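Local coordinates for protein serine hydrolase CCSP0084 (Cycloclasticus sp. P1, PDB 4I3F) that probably acts as a serine esterase and meta-cleavage product hydrolase of the alpha/beta hydrolase fold, in a bacterium that degrades polyaromatic hydrocarbons, at residues Leu244-Arg249 and Lys287-Leu292; Ile254-Ala259 and Leu271-His276. All blocks are in the same frame, centred on the assembly; numbering follows the deposited sequence.

Interactions 1 and 2, their centres about 10 Å apart, lie at the same end of the mixed sheet, where strands 243-248 and 269-274 run side by side in parallel. Along the chain interaction 2 is nested within the loop that interaction 1 closes: strand 243-248 is followed by helix 257-265, then edge strand 269-274, then helix 286-298. The two helices cover opposite faces of the sheet, so interaction 1 packs one face and interaction 2 the other. Probable backbone bonds join the two strands, such as H272 N to V245 O at 2.9 Å. Together the contacts place a helix on each face at the 269-274 edge, as in the alpha-beta-alpha sandwich of this fold.

Interaction 1 (Leu244-Arg249 and Lys287-Leu292); sequences LVTHAR and KAFNNL
F289 meets T246 with the edge of its ring: CE1 lies 3.8 Å from OG1, which sits in the plane of the ring, and the two side chains cross at about a right angle. A flat, bulky ring suits this buried place because it fills the space under the helix, and its slightly positive C-H edge is compatible with the oxygen. T246 OG1 donates its hydrogen to L147 O on the next strand. That hydroxyl stands between the backbone N and the carbonyl carbon of T246 (chi1 66°), which leaves CG2 to serve as an apolar contact. Threonine, being beta-branched, is also at home in a strand.

N291, one turn on from K287, serves the helix itself. Its ND2 donates to K287 O at 2.8 Å, while its backbone N reaches the same oxygen from the opposite face of the carbonyl plane, so one carbonyl is gripped by two bonds.

L292 carries the rest of the apolar packing. Its CG lies 3.8 Å from L244 CD2, the two leucines crossing obliquely, and its CD2 meets T246 CG2 tip to tip at 4.0 Å. The branched end of leucine can thus touch two alternate residues of one strand face at once.

The strand and helix segments run nearly antiparallel, at 172°, with their axes 11.3 Å apart at the closest approach. The helix lies along the sheet, over strand 243-248, and its side chains spread to both neighbouring strands: F289 also touches M148 of strand 142-148, and L292 reaches H272 and F274 of strand 269-274.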
# COMPACT_ATOMS: atom_id res chain seq x y z
N LEU A 244 -14.05 -2.73 1.00
CA LEU A 244 -14.27 -1.29 0.99
C LEU A 244 -13.15 -0.64 0.19
O LEU A 244 -11.97 -0.76 0.55
CB LEU A 244 -14.29 -0.73 2.41
CG LEU A 244 -14.41 0.79 2.52
CD1 LEU A 244 -15.70 1.30 1.88
CD2 LEU A 244 -14.33 1.22 3.98
N VAL A 245 -13.51 0.03 -0.90
CA VAL A 245 -12.54 0.79 -1.69
C VAL A 245 -12.64 2.25 -1.27
O VAL A 245 -13.70 2.85 -1.40
CB VAL A 245 -12.82 0.66 -3.18
CG1 VAL A 245 -11.83 1.50 -4.00
CG2 VAL A 245 -12.78 -0.82 -3.61
N THR A 246 -11.54 2.81 -0.77
CA THR A 246 -11.52 4.23 -0.41
C THR A 246 -10.62 4.96 -1.38
O THR A 246 -9.65 4.40 -1.89
CB THR A 246 -11.04 4.46 1.03
OG1 THR A 246 -9.67 4.08 1.17
CG2 THR A 246 -11.90 3.66 2.00
N HIS A 247 -10.95 6.21 -1.67
CA HIS A 247 -10.16 6.98 -2.62
C HIS A 247 -10.29 8.45 -2.35
O HIS A 247 -11.34 8.93 -1.92
CB HIS A 247 -10.64 6.69 -4.05
CG HIS A 247 -9.56 6.75 -5.08
ND1 HIS A 247 -8.99 5.62 -5.63
CD2 HIS A 247 -8.94 7.80 -5.67
CE1 HIS A 247 -8.07 5.97 -6.50
NE2 HIS A 247 -8.02 7.29 -6.56
N ALA A 248 -9.23 9.19 -2.62
CA ALA A 248 -9.27 10.64 -2.50
C ALA A 248 -9.79 11.25 -3.79
O ALA A 248 -9.30 10.91 -4.86
CB ALA A 248 -7.90 11.17 -2.22
N ARG A 249 -10.76 12.16 -3.68
CA ARG A 249 -11.33 12.77 -4.87
C ARG A 249 -10.25 13.45 -5.69
O ARG A 249 -10.22 13.33 -6.93
CB ARG A 249 -12.44 13.76 -4.50
CG ARG A 249 -13.17 14.34 -5.70
CD ARG A 249 -14.29 15.29 -5.28
NE ARG A 249 -13.77 16.46 -4.57
CZ ARG A 249 -14.52 17.34 -3.92
NH1 ARG A 249 -15.83 17.20 -3.89
NH2 ARG A 249 -13.96 18.37 -3.29
N LYS A 287 -8.36 10.58 11.38
CA LYS A 287 -9.47 10.10 12.21
C LYS A 287 -10.56 9.46 11.37
O LYS A 287 -11.08 8.39 11.72
CB LYS A 287 -10.04 11.21 13.12
CG LYS A 287 -11.18 10.71 14.02
CD LYS A 287 -11.41 11.60 15.23
CE LYS A 287 -12.11 12.90 14.88
NZ LYS A 287 -13.51 12.68 14.36
N ALA A 288 -10.91 10.10 10.26
CA ALA A 288 -11.98 9.60 9.41
C ALA A 288 -11.62 8.25 8.77
O ALA A 288 -12.42 7.32 8.77
CB ALA A 288 -12.36 10.62 8.34
N PHE A 289 -10.40 8.16 8.26
CA PHE A 289 -9.95 6.93 7.62
C PHE A 289 -9.85 5.80 8.65
O PHE A 289 -10.32 4.68 8.39
CB PHE A 289 -8.62 7.13 6.91
CG PHE A 289 -8.06 5.86 6.33
CD1 PHE A 289 -8.46 5.42 5.07
CD2 PHE A 289 -7.16 5.09 7.05
CE1 PHE A 289 -7.96 4.23 4.54
CE2 PHE A 289 -6.66 3.90 6.54
CZ PHE A 289 -7.06 3.47 5.27
N ASN A 290 -9.22 6.08 9.78
CA ASN A 290 -9.03 5.09 10.84
C ASN A 290 -10.37 4.55 11.32
O ASN A 290 -10.57 3.33 11.43
CB ASN A 290 -8.26 5.70 12.01
CG ASN A 290 -6.78 5.83 11.74
OD1 ASN A 290 -6.29 5.41 10.69
ND2 ASN A 290 -6.05 6.43 12.67
N ASN A 291 -11.30 5.45 11.59
CA ASN A 291 -12.63 5.02 11.99
C ASN A 291 -13.41 4.28 10.91
O ASN A 291 -14.02 3.25 11.19
CB ASN A 291 -13.42 6.17 12.60
CG ASN A 291 -12.95 6.49 14.02
OD1 ASN A 291 -13.27 5.79 14.96
ND2 ASN A 291 -12.16 7.55 14.16
N LEU A 292 -13.40 4.77 9.66
CA LEU A 292 -14.10 4.07 8.58
C LEU A 292 -13.58 2.65 8.41
O LEU A 292 -14.36 1.70 8.28
CB LEU A 292 -13.99 4.85 7.26
CG LEU A 292 -14.81 4.28 6.12
CD1 LEU A 292 -16.30 4.48 6.39
CD2 LEU A 292 -14.41 4.95 4.82

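Interaction 2 (Ile254-Ala259 and Leu271-His276); sequences IPLNNA and LHVFDH
L256 and V273 reach toward each other tip to tip in the first of two apolar contacts: one methyl, L256 CD1, approaches both branches of the valine, 3.7 Å from V273 CG1 and 3.9 Å from V273 CG2. The long leucine side chain, with CG opposite the backbone N (chi1 175°), spans the gap to the sheet, whereas the short, beta-branched valine fits an extended strand and offers two methyls as a broad landing place. The second contact reverses the sizes. A259 points its CB at the strand, and L271 supplies the reach, its CD1 lying 3.8 Å from A259 CB. A small residue on the helix lets the backbones come nearer there, with the CA atoms of A259 and L271 7.5 Å apart.

The side-chain hydrogen bonds considered here each lie within one segment. N258 turns its amide back on P255, ND2 donating to P255 O almost in its own amide plane, at a distance whose shortness is doubtful; its backbone N bonds to the same oxygen from the same face of the carbonyl plane. These two bonds hold the turn from P255 to N258 closed. Beyond the strand, H276 ND1 donates to D275 OD1 at 2.9 Å. The bond is nearly straight (175°), lies in the imidazole plane and uses the anti lone pair of the carboxylate, which helps fix the rotation of the ring.

All this belongs to a beta-alpha-beta unit in which helix 257-265 connects strand 243-248 to strand 269-274. L256 and A259 also touch H247 on the former strand, and L271 of the latter packs on Y260 and I263 of the connecting helix, while the other face of the sheet carries helix 286-298.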
# COMPACT_ATOMS: atom_id res chain seq x y z
N ILE A 254 -3.21 8.33 -8.45
CA ILE A 254 -4.11 7.31 -8.99
C ILE A 254 -5.45 7.99 -9.25
O ILE A 254 -6.04 8.54 -8.34
CB ILE A 254 -4.35 6.16 -7.98
CG1 ILE A 254 -3.03 5.67 -7.39
CG2 ILE A 254 -5.12 5.01 -8.67
CD1 ILE A 254 -2.03 5.17 -8.44
N PRO A 255 -5.93 7.96 -10.50
CA PRO A 255 -7.17 8.68 -10.84
C PRO A 255 -8.37 8.11 -10.09
O PRO A 255 -8.44 6.91 -9.86
CB PRO A 255 -7.31 8.43 -12.35
CG PRO A 255 -5.95 8.05 -12.82
CD PRO A 255 -5.33 7.31 -11.67
N LEU A 256 -9.29 8.99 -9.70
CA LEU A 256 -10.50 8.57 -9.00
C LEU A 256 -11.28 7.56 -9.83
O LEU A 256 -11.95 6.69 -9.27
CB LEU A 256 -11.37 9.79 -8.72
CG LEU A 256 -12.75 9.58 -8.09
CD1 LEU A 256 -12.61 8.94 -6.73
CD2 LEU A 256 -13.47 10.92 -7.97
N ASN A 257 -11.21 7.68 -11.15
CA ASN A 257 -11.91 6.74 -12.03
C ASN A 257 -11.53 5.28 -11.78
O ASN A 257 -12.31 4.37 -12.07
CB ASN A 257 -11.71 7.08 -13.51
CG ASN A 257 -12.51 8.28 -13.95
OD1 ASN A 257 -13.48 8.68 -13.30
ND2 ASN A 257 -12.11 8.87 -15.07
N ASN A 258 -10.36 5.03 -11.22
CA ASN A 258 -9.96 3.64 -10.89
C ASN A 258 -10.82 3.04 -9.86
O ASN A 258 -11.12 1.91 -9.89
CB ASN A 258 -8.63 3.56 -10.26
CG ASN A 258 -7.65 3.83 -11.18
OD1 ASN A 258 -7.43 3.01 -11.92
ND2 ASN A 258 -7.31 5.13 -11.38
N ALA A 259 -11.18 3.86 -8.90
CA ALA A 259 -12.03 3.33 -7.83
C ALA A 259 -13.38 2.97 -8.41
O ALA A 259 -13.95 1.92 -8.09
CB ALA A 259 -12.16 4.35 -6.70
N LEU A 271 -17.88 1.60 -1.84
CA LEU A 271 -16.96 2.69 -2.17
C LEU A 271 -17.10 3.84 -1.19
O LEU A 271 -18.20 4.17 -0.80
CB LEU A 271 -17.31 3.22 -3.57
CG LEU A 271 -16.53 4.44 -4.05
CD1 LEU A 271 -15.07 4.10 -4.29
CD2 LEU A 271 -17.17 5.00 -5.33
N HIS A 272 -15.99 4.46 -0.81
CA HIS A 272 -16.06 5.72 -0.09
C HIS A 272 -15.04 6.69 -0.67
O HIS A 272 -13.86 6.35 -0.78
CB HIS A 272 -15.80 5.55 1.41
CG HIS A 272 -16.32 6.68 2.24
ND1 HIS A 272 -17.57 6.67 2.82
CD2 HIS A 272 -15.77 7.88 2.56
CE1 HIS A 272 -17.77 7.80 3.47
NE2 HIS A 272 -16.69 8.55 3.34
N VAL A 273 -15.49 7.89 -1.04
CA VAL A 273 -14.60 8.89 -1.60
C VAL A 273 -14.55 10.11 -0.69
O VAL A 273 -15.59 10.65 -0.34
CB VAL A 273 -15.06 9.33 -3.01
CG1 VAL A 273 -14.07 10.33 -3.62
CG2 VAL A 273 -15.18 8.12 -3.94
N PHE A 274 -13.34 10.54 -0.33
CA PHE A 274 -13.15 11.72 0.51
C PHE A 274 -12.83 12.96 -0.32
O PHE A 274 -11.99 12.93 -1.21
CB PHE A 274 -12.02 11.49 1.51
CG PHE A 274 -12.34 10.47 2.57
CD1 PHE A 274 -13.08 10.82 3.69
CD2 PHE A 274 -11.87 9.17 2.45
CE1 PHE A 274 -13.37 9.87 4.67
CE2 PHE A 274 -12.15 8.22 3.43
CZ PHE A 274 -12.90 8.58 4.54
N ASP A 275 -13.51 14.06 -0.00
CA ASP A 275 -13.28 15.34 -0.65
C ASP A 275 -12.10 16.04 -0.01
O ASP A 275 -11.77 15.76 1.15
CB ASP A 275 -14.50 16.23 -0.44
CG ASP A 275 -14.75 16.51 1.03
OD1 ASP A 275 -14.52 17.66 1.46
OD2 ASP A 275 -15.16 15.58 1.75
N HIS A 276 -11.51 16.98 -0.74
CA HIS A 276 -10.37 17.77 -0.26
C HIS A 276 -9.31 16.86 0.32
O HIS A 276 -8.91 17.00 1.48
CB HIS A 276 -10.82 18.79 0.79
CG HIS A 276 -11.67 19.89 0.24
ND1 HIS A 276 -13.05 19.87 0.28
CD2 HIS A 276 -11.33 21.06 -0.36
CE1 HIS A 276 -13.52 20.97 -0.26
NE2 HIS A 276 -12.51 21.71 -0.67